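B-agarase (Saccharophagus degradans, PDB 4BQ2) hydrolyses the beta-linkages of agarose as a family 50 exo-beta-agarase, probably releasing neoagarobiose units from the chain ends. Local coordinates at residues Ser243-Gly248 with Leu273-Gly278; Gly248-Gly253 with Ile742-Leu747; Gly253-Ala258 with Glu277-Phe282; Asp405-Trp410 with Asn427-Phe432; Phe640-Asp645 with Asn690-Gly695. One frame throughout, in Å; residues are numbered along the deposited sequence.

Interaction 1: residues Ser243-Gly248 with Leu273-Gly278; sequences SRSKFG and LVDPEG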
# COMPACT_ATOMS: atom_id res chain seq x y z
N SER A 243 -7.84 30.90 9.68
CA SER A 243 -9.22 30.47 9.85
C SER A 243 -9.37 29.01 10.32
O SER A 243 -10.44 28.44 10.21
CB SER A 243 -10.03 30.69 8.58
OG SER A 243 -11.41 30.42 8.84
N ARG A 244 -8.29 28.44 10.83
CA ARG A 244 -8.35 27.15 11.51
C ARG A 244 -8.72 27.40 12.97
O ARG A 244 -8.24 28.38 13.59
CB ARG A 244 -7.00 26.41 11.41
CG ARG A 244 -6.59 25.96 9.99
CD ARG A 244 -7.67 25.13 9.30
NE ARG A 244 -7.41 24.81 7.89
CZ ARG A 244 -6.46 23.95 7.52
NH1 ARG A 244 -5.71 23.41 8.45
NH2 ARG A 244 -6.25 23.66 6.24
N SER A 245 -9.57 26.54 13.53
CA SER A 245 -9.88 26.60 14.96
C SER A 245 -8.72 25.95 15.72
O SER A 245 -7.81 25.39 15.10
CB SER A 245 -11.20 25.89 15.24
OG SER A 245 -11.13 24.52 14.84
N LYS A 246 -8.73 26.04 17.05
CA LYS A 246 -7.75 25.34 17.89
C LYS A 246 -7.45 23.91 17.39
O LYS A 246 -6.27 23.55 17.22
CB LYS A 246 -8.22 25.29 19.36
CG LYS A 246 -7.31 24.48 20.30
CD LYS A 246 -7.96 24.36 21.69
CE LYS A 246 -7.03 23.73 22.70
NZ LYS A 246 -7.71 23.67 24.03
N PHE A 247 -8.51 23.15 17.13
CA PHE A 247 -8.37 21.73 16.75
C PHE A 247 -8.31 21.45 15.25
O PHE A 247 -8.52 20.32 14.83
CB PHE A 247 -9.48 20.90 17.41
CG PHE A 247 -9.30 20.71 18.89
CD1 PHE A 247 -8.48 19.69 19.38
CD2 PHE A 247 -9.96 21.55 19.81
CE1 PHE A 247 -8.34 19.49 20.76
CE2 PHE A 247 -9.80 21.37 21.19
CZ PHE A 247 -8.98 20.33 21.67
N GLY A 248 -8.09 22.49 14.45
CA GLY A 248 -7.85 22.29 13.01
C GLY A 248 -9.11 22.37 12.18
O GLY A 248 -9.09 22.08 10.97
N LEU A 273 -16.50 15.57 9.78
CA LEU A 273 -16.18 15.50 11.19
C LEU A 273 -16.55 16.81 11.84
O LEU A 273 -16.72 17.83 11.17
CB LEU A 273 -14.71 15.13 11.42
CG LEU A 273 -14.33 13.67 10.99
CD1 LEU A 273 -12.85 13.51 10.63
CD2 LEU A 273 -14.72 12.65 12.04
N VAL A 274 -16.63 16.81 13.17
CA VAL A 274 -16.81 18.04 13.92
C VAL A 274 -15.77 17.97 15.02
O VAL A 274 -15.66 16.95 15.69
CB VAL A 274 -18.23 18.11 14.52
CG1 VAL A 274 -18.38 19.29 15.48
CG2 VAL A 274 -19.27 18.15 13.42
N ASP A 275 -15.05 19.07 15.24
CA ASP A 275 -13.99 19.05 16.22
C ASP A 275 -14.51 19.19 17.69
O ASP A 275 -15.69 19.42 17.90
CB ASP A 275 -12.87 20.01 15.79
CG ASP A 275 -13.11 21.48 16.19
OD1 ASP A 275 -14.06 21.78 16.96
OD2 ASP A 275 -12.32 22.33 15.73
N PRO A 276 -13.65 18.96 18.70
CA PRO A 276 -14.14 19.00 20.10
C PRO A 276 -14.89 20.31 20.51
O PRO A 276 -15.62 20.32 21.51
CB PRO A 276 -12.84 18.90 20.91
CG PRO A 276 -11.91 18.10 20.02
CD PRO A 276 -12.23 18.58 18.61
N GLU A 277 -14.66 21.40 19.79
CA GLU A 277 -15.32 22.69 20.06
C GLU A 277 -16.52 22.96 19.15
O GLU A 277 -17.19 24.02 19.28
CB GLU A 277 -14.32 23.81 19.93
CG GLU A 277 -13.15 23.67 20.87
CD GLU A 277 -12.24 24.87 20.85
OE1 GLU A 277 -12.07 25.53 19.79
OE2 GLU A 277 -11.68 25.14 21.93
N GLY A 278 -16.79 22.06 18.22
CA GLY A 278 -18.01 22.16 17.41
C GLY A 278 -17.79 22.70 16.01
O GLY A 278 -18.76 22.99 15.28
O HOH W 1 -10.81 27.42 18.54
O HOH W 2 -10.97 23.61 23.81
O HOH W 3 -11.21 23.81 17.74

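Interaction 2: residues Gly248-Gly253 with Ile742-Leu747; sequences GGWLAG and IYTERL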
# COMPACT_ATOMS: atom_id res chain seq x y z
N GLY A 248 -8.09 22.49 14.45
CA GLY A 248 -7.85 22.29 13.01
C GLY A 248 -9.11 22.37 12.18
O GLY A 248 -9.09 22.08 10.97
N GLY A 249 -10.22 22.70 12.84
CA GLY A 249 -11.52 22.83 12.19
C GLY A 249 -11.66 24.18 11.50
O GLY A 249 -10.72 24.99 11.52
N TRP A 250 -12.84 24.44 10.93
CA TRP A 250 -13.08 25.65 10.13
C TRP A 250 -13.72 26.70 11.05
O TRP A 250 -14.86 26.53 11.49
CB TRP A 250 -13.97 25.32 8.92
CG TRP A 250 -14.14 26.44 7.90
CD1 TRP A 250 -15.34 26.99 7.47
CD2 TRP A 250 -13.11 27.13 7.17
NE1 TRP A 250 -15.10 27.97 6.53
CE2 TRP A 250 -13.75 28.07 6.31
CE3 TRP A 250 -11.71 27.04 7.13
CZ2 TRP A 250 -13.04 28.93 5.44
CZ3 TRP A 250 -11.00 27.89 6.25
CH2 TRP A 250 -11.68 28.83 5.42
N LEU A 251 -12.95 27.74 11.37
CA LEU A 251 -13.41 28.82 12.26
C LEU A 251 -14.68 29.49 11.77
O LEU A 251 -15.53 29.84 12.59
CB LEU A 251 -12.35 29.91 12.44
CG LEU A 251 -11.55 30.14 13.72
CD1 LEU A 251 -10.81 31.47 13.60
CD2 LEU A 251 -12.39 30.11 14.99
N ALA A 252 -14.80 29.69 10.45
CA ALA A 252 -15.92 30.45 9.90
C ALA A 252 -17.27 29.77 10.21
O ALA A 252 -18.29 30.43 10.43
CB ALA A 252 -15.74 30.70 8.41
N GLY A 253 -17.26 28.44 10.27
CA GLY A 253 -18.42 27.73 10.79
C GLY A 253 -19.38 27.31 9.70
O GLY A 253 -18.98 27.13 8.56
N ILE A 742 -10.00 22.77 1.36
CA ILE A 742 -10.84 21.67 1.81
C ILE A 742 -12.18 22.17 2.41
O ILE A 742 -13.21 21.57 2.19
CB ILE A 742 -10.14 20.70 2.82
CG1 ILE A 742 -9.50 21.45 4.00
CG2 ILE A 742 -9.14 19.77 2.12
CD1 ILE A 742 -8.81 20.56 5.04
N TYR A 743 -12.15 23.28 3.14
CA TYR A 743 -13.39 23.68 3.86
C TYR A 743 -14.35 24.49 3.00
O TYR A 743 -15.58 24.24 3.02
CB TYR A 743 -13.04 24.43 5.15
CG TYR A 743 -12.45 23.53 6.24
CD1 TYR A 743 -13.21 22.50 6.80
CD2 TYR A 743 -11.15 23.73 6.71
CE1 TYR A 743 -12.70 21.68 7.81
CE2 TYR A 743 -10.63 22.92 7.71
CZ TYR A 743 -11.40 21.89 8.24
OH TYR A 743 -10.87 21.12 9.22
N THR A 744 -13.81 25.47 2.27
CA THR A 744 -14.59 26.25 1.31
C THR A 744 -15.25 25.34 0.27
O THR A 744 -16.44 25.50 -0.01
CB THR A 744 -13.76 27.35 0.63
OG1 THR A 744 -12.58 26.76 0.09
CG2 THR A 744 -13.35 28.38 1.65
N GLU A 745 -14.52 24.36 -0.26
CA GLU A 745 -15.14 23.34 -1.11
C GLU A 745 -16.30 22.60 -0.44
O GLU A 745 -17.40 22.58 -0.96
CB GLU A 745 -14.13 22.31 -1.61
CG GLU A 745 -13.02 22.89 -2.47
CD GLU A 745 -13.42 23.10 -3.91
OE1 GLU A 745 -13.66 22.10 -4.61
OE2 GLU A 745 -13.46 24.26 -4.34
N ARG A 746 -16.06 21.98 0.71
CA ARG A 746 -17.06 21.10 1.33
C ARG A 746 -18.26 21.90 1.80
O ARG A 746 -19.40 21.44 1.75
CB ARG A 746 -16.49 20.38 2.57
CG ARG A 746 -15.33 19.43 2.35
CD ARG A 746 -15.74 18.17 1.63
NE ARG A 746 -16.63 17.30 2.40
CZ ARG A 746 -16.93 16.06 2.02
NH1 ARG A 746 -16.41 15.57 0.89
NH2 ARG A 746 -17.75 15.32 2.74
N LEU A 747 -17.99 23.08 2.34
CA LEU A 747 -19.04 23.82 3.00
C LEU A 747 -19.54 24.91 2.07
O LEU A 747 -20.66 25.37 2.22
CB LEU A 747 -18.56 24.36 4.36
CG LEU A 747 -17.89 23.34 5.31
CD1 LEU A 747 -17.10 24.02 6.44
CD2 LEU A 747 -18.85 22.29 5.86

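Interaction 3: residues Gly253-Ala258 with Glu277-Phe282; sequences GPKLKA and EGYPYF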
# COMPACT_ATOMS: atom_id res chain seq x y z
N GLY A 253 -17.26 28.44 10.27
CA GLY A 253 -18.42 27.73 10.79
C GLY A 253 -19.38 27.31 9.70
O GLY A 253 -18.98 27.13 8.56
N PRO A 254 -20.66 27.14 10.05
CA PRO A 254 -21.22 27.42 11.37
C PRO A 254 -20.74 26.44 12.44
O PRO A 254 -20.32 25.32 12.12
CB PRO A 254 -22.72 27.24 11.14
CG PRO A 254 -22.79 26.15 10.11
CD PRO A 254 -21.57 26.32 9.23
N LYS A 255 -20.80 26.88 13.70
CA LYS A 255 -20.38 26.06 14.82
C LYS A 255 -21.53 25.15 15.21
O LYS A 255 -22.68 25.59 15.30
CB LYS A 255 -19.88 26.95 15.98
CG LYS A 255 -19.50 26.18 17.24
CD LYS A 255 -18.40 26.87 18.04
CE LYS A 255 -18.94 27.90 19.00
NZ LYS A 255 -17.81 28.78 19.42
N LEU A 256 -21.24 23.87 15.39
CA LEU A 256 -22.27 22.90 15.77
C LEU A 256 -22.11 22.58 17.25
O LEU A 256 -21.31 23.21 17.92
CB LEU A 256 -22.15 21.62 14.94
CG LEU A 256 -22.31 21.54 13.42
CD1 LEU A 256 -23.41 22.45 12.91
CD2 LEU A 256 -20.98 21.84 12.74
N LYS A 257 -22.85 21.59 17.74
CA LYS A 257 -22.79 21.24 19.17
C LYS A 257 -21.37 20.76 19.52
O LYS A 257 -20.84 19.91 18.81
CB LYS A 257 -23.82 20.14 19.46
CG LYS A 257 -24.00 19.81 20.95
CD LYS A 257 -25.27 18.97 21.16
CE LYS A 257 -25.30 18.43 22.60
NZ LYS A 257 -25.13 19.47 23.64
N ALA A 258 -20.76 21.32 20.58
CA ALA A 258 -19.40 20.91 21.02
C ALA A 258 -19.52 19.81 22.09
O ALA A 258 -20.23 20.01 23.10
CB ALA A 258 -18.70 22.13 21.62
N GLU A 277 -14.66 21.40 19.79
CA GLU A 277 -15.32 22.69 20.06
C GLU A 277 -16.52 22.96 19.15
O GLU A 277 -17.19 24.02 19.28
CB GLU A 277 -14.32 23.81 19.93
CG GLU A 277 -13.15 23.67 20.87
CD GLU A 277 -12.24 24.87 20.85
OE1 GLU A 277 -12.07 25.53 19.79
OE2 GLU A 277 -11.68 25.14 21.93
N GLY A 278 -16.79 22.06 18.22
CA GLY A 278 -18.01 22.16 17.41
C GLY A 278 -17.79 22.70 16.01
O GLY A 278 -18.76 22.99 15.28
N TYR A 279 -16.53 22.87 15.60
CA TYR A 279 -16.24 23.42 14.25
C TYR A 279 -16.16 22.31 13.24
O TYR A 279 -15.66 21.21 13.57
CB TYR A 279 -14.94 24.24 14.23
CG TYR A 279 -15.00 25.44 15.12
CD1 TYR A 279 -15.53 26.64 14.65
CD2 TYR A 279 -14.54 25.38 16.43
CE1 TYR A 279 -15.61 27.75 15.48
CE2 TYR A 279 -14.60 26.50 17.27
CZ TYR A 279 -15.14 27.67 16.79
OH TYR A 279 -15.20 28.76 17.62
N PRO A 280 -16.69 22.53 12.02
CA PRO A 280 -16.64 21.46 11.05
C PRO A 280 -15.18 21.08 10.79
O PRO A 280 -14.30 21.96 10.82
CB PRO A 280 -17.28 22.08 9.79
CG PRO A 280 -18.13 23.23 10.30
CD PRO A 280 -17.43 23.72 11.53
N TYR A 281 -14.93 19.79 10.57
CA TYR A 281 -13.57 19.27 10.44
C TYR A 281 -13.47 18.28 9.28
O TYR A 281 -14.42 17.55 8.98
CB TYR A 281 -13.15 18.62 11.79
CG TYR A 281 -11.72 18.08 11.87
CD1 TYR A 281 -10.65 18.91 12.17
CD2 TYR A 281 -11.46 16.73 11.65
CE1 TYR A 281 -9.35 18.41 12.27
CE2 TYR A 281 -10.16 16.21 11.72
CZ TYR A 281 -9.12 17.06 12.03
OH TYR A 281 -7.84 16.54 12.11
N PHE A 282 -12.29 18.21 8.66
CA PHE A 282 -12.03 17.35 7.51
C PHE A 282 -10.55 16.93 7.65
O PHE A 282 -9.66 17.78 7.82
CB PHE A 282 -12.32 18.06 6.18
CG PHE A 282 -12.15 17.18 4.95
CD1 PHE A 282 -10.90 17.09 4.31
CD2 PHE A 282 -13.22 16.46 4.44
CE1 PHE A 282 -10.75 16.28 3.18
CE2 PHE A 282 -13.08 15.64 3.32
CZ PHE A 282 -11.83 15.54 2.68

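Interaction 4: residues Asp405-Trp410 with Asn427-Phe432; sequences DRMLNW and NRIPFF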
# COMPACT_ATOMS: atom_id res chain seq x y z
N ASP A 405 5.53 21.38 13.00
CA ASP A 405 5.61 22.70 12.32
C ASP A 405 5.37 22.56 10.82
O ASP A 405 4.72 23.41 10.23
CB ASP A 405 6.98 23.36 12.56
CG ASP A 405 7.12 23.94 13.98
OD1 ASP A 405 6.12 23.98 14.78
OD2 ASP A 405 8.24 24.38 14.31
N ARG A 406 5.93 21.51 10.20
CA ARG A 406 5.69 21.26 8.77
C ARG A 406 4.21 21.01 8.55
O ARG A 406 3.62 21.61 7.67
CB ARG A 406 6.43 20.01 8.30
CG ARG A 406 7.93 20.20 8.15
CD ARG A 406 8.64 18.86 8.08
NE ARG A 406 9.97 19.00 7.45
CZ ARG A 406 10.87 18.03 7.39
NH1 ARG A 406 10.63 16.80 7.91
NH2 ARG A 406 12.04 18.30 6.81
N MET A 407 3.63 20.08 9.29
CA MET A 407 2.20 19.71 9.06
C MET A 407 1.31 20.95 9.09
O MET A 407 0.47 21.15 8.20
CB MET A 407 1.73 18.68 10.08
CG MET A 407 2.47 17.34 9.98
SD MET A 407 2.58 16.67 8.31
CE MET A 407 4.22 15.94 8.34
N LEU A 408 1.51 21.78 10.11
CA LEU A 408 0.78 23.05 10.24
C LEU A 408 1.06 24.04 9.10
O LEU A 408 0.13 24.67 8.56
CB LEU A 408 1.05 23.71 11.61
CG LEU A 408 0.57 22.90 12.81
CD1 LEU A 408 1.05 23.58 14.08
CD2 LEU A 408 -0.96 22.78 12.78
N ASN A 409 2.32 24.18 8.71
CA ASN A 409 2.62 25.03 7.55
C ASN A 409 1.98 24.50 6.27
O ASN A 409 1.46 25.27 5.43
CB ASN A 409 4.15 25.21 7.36
CG ASN A 409 4.48 26.11 6.16
OD1 ASN A 409 4.72 25.63 5.06
ND2 ASN A 409 4.43 27.43 6.38
N TRP A 410 1.98 23.18 6.13
CA TRP A 410 1.53 22.54 4.90
C TRP A 410 0.02 22.43 4.87
O TRP A 410 -0.56 22.02 3.86
CB TRP A 410 2.14 21.13 4.79
CG TRP A 410 3.65 21.11 4.71
CD1 TRP A 410 4.50 22.18 4.50
CD2 TRP A 410 4.46 19.96 4.79
NE1 TRP A 410 5.80 21.74 4.48
CE2 TRP A 410 5.81 20.37 4.65
CE3 TRP A 410 4.18 18.59 4.98
CZ2 TRP A 410 6.87 19.47 4.71
CZ3 TRP A 410 5.25 17.69 5.05
CH2 TRP A 410 6.57 18.13 4.87
N ASN A 427 -0.34 18.61 21.41
CA ASN A 427 -1.34 19.63 21.74
C ASN A 427 -1.33 20.84 20.78
O ASN A 427 -1.65 21.95 21.18
CB ASN A 427 -1.23 20.05 23.22
CG ASN A 427 -1.57 18.91 24.16
OD1 ASN A 427 -2.13 17.89 23.74
ND2 ASN A 427 -1.22 19.07 25.44
N ARG A 428 -0.99 20.60 19.52
CA ARG A 428 -0.98 21.68 18.51
C ARG A 428 -1.66 21.20 17.21
O ARG A 428 -2.12 22.00 16.39
CB ARG A 428 0.48 22.13 18.21
CG ARG A 428 1.22 22.85 19.36
CD ARG A 428 2.75 22.70 19.20
NE ARG A 428 3.09 23.43 18.02
CZ ARG A 428 4.10 23.25 17.18
NH1 ARG A 428 5.06 22.31 17.29
NH2 ARG A 428 4.11 24.09 16.18
N ILE A 429 -1.70 19.88 17.03
CA ILE A 429 -2.34 19.29 15.84
C ILE A 429 -2.96 17.94 16.26
O ILE A 429 -2.35 17.18 17.04
CB ILE A 429 -1.35 19.12 14.64
CG1 ILE A 429 -2.13 18.74 13.37
CG2 ILE A 429 -0.25 18.09 14.98
CD1 ILE A 429 -1.24 18.66 12.12
N PRO A 430 -4.20 17.66 15.81
CA PRO A 430 -4.83 16.40 16.19
C PRO A 430 -4.11 15.21 15.59
O PRO A 430 -3.32 15.36 14.64
CB PRO A 430 -6.24 16.50 15.55
CG PRO A 430 -6.46 17.96 15.38
CD PRO A 430 -5.10 18.49 14.99
N PHE A 431 -4.40 14.02 16.10
CA PHE A 431 -3.75 12.80 15.59
C PHE A 431 -4.73 11.64 15.57
O PHE A 431 -5.74 11.66 16.28
CB PHE A 431 -2.55 12.40 16.48
CG PHE A 431 -2.94 12.08 17.90
CD1 PHE A 431 -3.13 13.11 18.84
CD2 PHE A 431 -3.11 10.75 18.30
CE1 PHE A 431 -3.49 12.81 20.16
CE2 PHE A 431 -3.47 10.45 19.59
CZ PHE A 431 -3.64 11.47 20.54
N PHE A 432 -4.41 10.62 14.79
CA PHE A 432 -5.18 9.37 14.76
C PHE A 432 -4.38 8.34 15.51
O PHE A 432 -3.17 8.28 15.34
CB PHE A 432 -5.43 8.91 13.32
CG PHE A 432 -6.45 9.76 12.62
CD1 PHE A 432 -6.16 11.09 12.30
CD2 PHE A 432 -7.71 9.25 12.34
CE1 PHE A 432 -7.11 11.91 11.68
CE2 PHE A 432 -8.67 10.05 11.70
CZ PHE A 432 -8.37 11.38 11.36

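Interaction 5: residues Phe640-Asp645 with Asn690-Gly695; sequences FLAELD and NPYFVG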
# COMPACT_ATOMS: atom_id res chain seq x y z
N PHE A 640 -21.80 2.35 -4.13
CA PHE A 640 -22.31 1.62 -2.97
C PHE A 640 -22.38 2.45 -1.68
O PHE A 640 -23.19 2.16 -0.81
CB PHE A 640 -21.51 0.33 -2.73
CG PHE A 640 -20.12 0.57 -2.12
CD1 PHE A 640 -19.95 0.60 -0.73
CD2 PHE A 640 -19.00 0.78 -2.94
CE1 PHE A 640 -18.69 0.80 -0.18
CE2 PHE A 640 -17.74 1.00 -2.39
CZ PHE A 640 -17.59 1.02 -1.01
N LEU A 641 -21.53 3.46 -1.57
CA LEU A 641 -21.45 4.29 -0.35
C LEU A 641 -22.78 4.94 -0.01
O LEU A 641 -23.06 5.16 1.15
CB LEU A 641 -20.42 5.42 -0.51
CG LEU A 641 -18.96 4.92 -0.64
CD1 LEU A 641 -18.10 6.13 -0.98
CD2 LEU A 641 -18.49 4.26 0.64
N ALA A 642 -23.56 5.28 -1.05
CA ALA A 642 -24.84 6.00 -0.87
C ALA A 642 -25.85 5.19 -0.08
O ALA A 642 -26.53 5.74 0.78
CB ALA A 642 -25.45 6.42 -2.21
N GLU A 643 -25.94 3.90 -0.36
CA GLU A 643 -26.86 3.04 0.38
C GLU A 643 -26.42 2.88 1.85
O GLU A 643 -27.28 2.78 2.74
CB GLU A 643 -27.02 1.66 -0.28
CG GLU A 643 -27.98 0.73 0.47
CD GLU A 643 -27.41 -0.68 0.67
OE1 GLU A 643 -26.41 -0.85 1.45
OE2 GLU A 643 -27.96 -1.64 0.06
N LEU A 644 -25.11 2.85 2.11
CA LEU A 644 -24.64 2.74 3.49
C LEU A 644 -24.89 4.03 4.25
O LEU A 644 -25.23 4.00 5.42
CB LEU A 644 -23.13 2.45 3.53
CG LEU A 644 -22.64 1.18 2.88
CD1 LEU A 644 -21.12 1.12 2.95
CD2 LEU A 644 -23.24 -0.02 3.59
N ASP A 645 -24.71 5.16 3.56
CA ASP A 645 -24.83 6.49 4.15
C ASP A 645 -23.98 6.60 5.43
O ASP A 645 -24.47 7.07 6.46
CB ASP A 645 -26.31 6.82 4.49
CG ASP A 645 -26.53 8.31 4.72
OD1 ASP A 645 -25.68 9.13 4.28
OD2 ASP A 645 -27.58 8.66 5.34
N ASN A 690 -16.66 13.82 -2.94
CA ASN A 690 -17.49 12.70 -2.57
C ASN A 690 -18.14 13.01 -1.20
O ASN A 690 -17.43 13.20 -0.22
CB ASN A 690 -16.67 11.40 -2.55
CG ASN A 690 -17.53 10.18 -2.31
OD1 ASN A 690 -18.30 10.17 -1.35
ND2 ASN A 690 -17.45 9.17 -3.19
N PRO A 691 -19.48 13.11 -1.14
CA PRO A 691 -20.14 13.55 0.09
C PRO A 691 -20.01 12.58 1.27
O PRO A 691 -20.33 12.95 2.39
CB PRO A 691 -21.62 13.70 -0.33
CG PRO A 691 -21.77 12.86 -1.55
CD PRO A 691 -20.43 12.85 -2.24
N TYR A 692 -19.58 11.34 1.02
CA TYR A 692 -19.39 10.34 2.08
C TYR A 692 -18.05 10.41 2.81
O TYR A 692 -17.92 9.86 3.90
CB TYR A 692 -19.69 8.93 1.54
CG TYR A 692 -21.12 8.94 1.02
CD1 TYR A 692 -22.18 8.97 1.91
CD2 TYR A 692 -21.39 9.07 -0.36
CE1 TYR A 692 -23.50 9.05 1.46
CE2 TYR A 692 -22.72 9.15 -0.83
CZ TYR A 692 -23.75 9.15 0.10
OH TYR A 692 -25.06 9.22 -0.31
N PHE A 693 -17.06 11.09 2.23
CA PHE A 693 -15.72 11.08 2.85
C PHE A 693 -15.49 12.24 3.76
O PHE A 693 -15.78 13.37 3.40
CB PHE A 693 -14.61 10.97 1.78
CG PHE A 693 -14.48 9.58 1.28
CD1 PHE A 693 -13.70 8.66 1.97
CD2 PHE A 693 -15.17 9.16 0.15
CE1 PHE A 693 -13.60 7.34 1.55
CE2 PHE A 693 -15.06 7.85 -0.29
CZ PHE A 693 -14.28 6.93 0.41
N VAL A 694 -15.02 11.94 4.96
CA VAL A 694 -14.60 12.97 5.91
C VAL A 694 -13.10 13.25 6.00
O VAL A 694 -12.66 14.06 6.83
CB VAL A 694 -15.17 12.74 7.32
CG1 VAL A 694 -16.69 12.52 7.22
CG2 VAL A 694 -14.46 11.54 8.01
N GLY A 695 -12.33 12.60 5.14
CA GLY A 695 -10.88 12.85 5.09
C GLY A 695 -10.13 11.81 4.26
O GLY A 695 -10.69 10.83 3.78
O HOH W 4 -27.04 8.36 1.18

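Interaction 1: residues Ser243-Gly248 with Leu273-Gly278
Phe-247 lays one face of its ring on the ring of Pro-276. Pro-276 CG sits almost exactly over the middle of the face, 3.7 Å from the ring centroid and only 5° off the normal, a CH-pi contact. At the edge of the same ring, near its plane, Phe-247 CD2 meets Glu-277 CG at 4.0 Å. Trp-482 also meets Phe-247, its ring inclined to that of the phenylalanine. Asp-275 is the polar partner: Ser-245 OG donates to Asp-275 OD2 over 2.6 Å, reaching the oxygen nearly along the line of its C-O bond. The aspartate's other oxygen works within its own loop, where Asp-275 OD1 accepts Glu-277 N at 2.9 Å from above the carboxylate plane and so forms an Asx turn. The type I turn Asp-275 to Gly-278 closes the beta hairpin of strands 270-274 and 280-287, and a second type I turn, Ser-245 to Gly-248, packs against it. With CG between its backbone N and carbonyl carbon (chi1 84°), the Asp-275 carboxylate can serve both. Waters bridge the two turns as well: water 3 accepts from Phe-247 N and donates to Asp-275 OD2 (2.7 Å from the water oxygen) and to Glu-277 OE1. Lys-246 NZ stays 4.7 Å from Glu-277 OE2, and water 2 bridges the two charges.

Interaction 2: residues Gly248-Gly253 with Ile742-Leu747
The indole of Trp-250 has Tyr-743 CB over one face, the backbone N of Ala-252 over the opposite face, and Gly-253 O in plane at its edge. The phenol ring of Tyr-743 is likewise covered twice, by Ile-742 CG1 on one side and Trp-250 CB on the other. Two CH-pi contacts run in opposite senses: Trp-250 CB lies 3.7 Å from the Tyr-743 ring centroid, and Tyr-743 CB lies 3.7 Å from the centroid of the indole five-membered ring. The planes are 23° apart but slid past each other, and barely overlap. Leu-747 CD1 reaches Trp-250 CD1 at 3.6 Å, and Thr-744 CG2 reaches Trp-250 CZ2 at 3.8 Å, which extends the apolar patch along helix 742-746 at the C-terminal end of the chain. Tyr-743 OH donates to Gly-248 O over 2.7 Å. Because that hydroxyl also accepts from Phe-282 N, it is used in both directions, tying the terminal helix to the 248-253 loop and to strand 280-287 at once.

Interaction 3: residues Gly253-Ala258 with Glu277-Phe282
Lys-255 runs across the hairpin turn and ends on the hydroxyl of Tyr-279. From CB, which only grazes Gly-278 O, the chain passes to Lys-255 CG, lying 3.8 Å from Glu-277 O. Lys-255 CD then comes to 3.3 Å from the same Glu-277 O while sitting over a face of the Tyr-279 ring. That CH-pi contact puts CD 3.9 Å from the ring centroid, displaced toward the hydroxyl end. A bend at CG-CD (chi3 86°) turns CE and the ammonium along the phenol, and Lys-255 NZ donates to Tyr-279 OH at 3.2 Å. Next along the backbone, Leu-256 N makes a short, nearly straight bond to Gly-278 O (2.6 Å, 172° at the hydrogen). The Leu-256 side chain crosses Pro-280 at about a right angle, CD2 to CG 4.0 Å. Pro-254, which follows a cis peptide bond, turns its carbonyl inward: Pro-254 O rests 3.4 Å from Pro-280 CD and is buried with no polar partner in the model. A glycerol, probably from crystallisation, binds Ala-258 N. The segment is an irregular loop laid against the turn of a beta hairpin, whose strands 270-274 and 280-287 lie side by side in the sheet that includes strand 693-699.

Interaction 4: residues Asp405-Trp410 with Asn427-Phe432
The last turns of helix 394-410 and the loop leading into strand 431-435 are joined through Asp-405 with Arg-428 and through Met-407 and Leu-408 with Ile-429. The polar half is a salt bridge in which one carboxylate oxygen takes both terminal nitrogens. Arg-428 NH2 donates almost straight to Asp-405 OD1 at a modelled 2.5 Å, a length so short that it deserves caution. The second bond, from Arg-428 NH1 to the same OD1, is weak at 3.2 Å and bent to 123°. OD1 lies at the edge of the guanidinium near its plane, but the carboxylate itself is turned 76° out of that plane. A bend at CG-CD of the arginine (chi3 67°) brings its head round to the helix. Strand 431-435 stands parallel beside 483-488, as expected in the beta/alpha barrel of this enzyme family, and the apolar half of the contact lies next to it. Ile-429 CD1 touches Met-407 CB at 3.6 Å, while the rest of the methionine swings off toward Leu-286 and Tyr-701. Leu-408 forks between the two halves: CD1 comes within 3.7 Å of Arg-428 NH2, and CD2 reaches Ile-429 CB at 4.1 Å. Asn-426 OD1 accepts from the backbone N of both Arg-428 and Ile-429.

Interaction 5: residues Phe640-Asp645 with Asn690-Gly695
Leu-641, on the short helix 641-644, places CB 3.8 Å from Tyr-692 CD2 and sends CD1 on to Phe-693 CE2 at 3.6 Å, with the amide of Asn-690 beside it. Its carbonyl O and the N of Ala-642 lie over one face of the Tyr-692 ring, toward the rim. Ala-642 then meets the far end of the phenol, CB to Tyr-692 OH 3.4 Å. Water 4 joins the same two residues, donating to Ala-642 O (2.7 Å from the water oxygen) and hydrogen-bonding to Tyr-692 OH. The tyrosine belongs to a type I turn, Asn-690 to Phe-693, that opens into strand 693-699, which runs parallel between 280-287 and 648-652, consistent with the beta/alpha barrel of the family. Asn-690 OD1 accepts Tyr-692 N at 2.9 Å in the carbonyl plane, an Asx turn that fixes the bend. Asp-645, leaving the helix with positive phi, brings OD1 to the ring edge, 3.6 Å from Tyr-692 CE1. Its carboxylate stands nearly perpendicular to the ring (89°), OD1 hydrogen-bonded to Trp-271 NE1 and OD2 salt-bridged to Lys-266.

Interactions 1, 2 and 3 form one cluster, their centres 6 to 9 Å apart. Residues 243-258 thread through it without regular structure: interactions 1 and 2 share Gly-248, and interactions 2 and 3 share Gly-253. Trp-250 N lies 2.9 Å from Pro-280 O, a probable hydrogen bond between interactions 2 and 3. Interaction 4 touches the cluster where Phe-247 O lies 3.2 Å from Pro-430 CG. Interaction 5 is reached through Arg-746, whose NH1 is 2.8 Å from Asn-690 O, and through neighbouring strands 280-287 and 693-699. Interactions 4 and 5 are 26 Å apart between centres and do not touch. None of the five includes a residue of the calcium site (Asp-7, Glu-9, Ser-37, Lys-38, Asp-185).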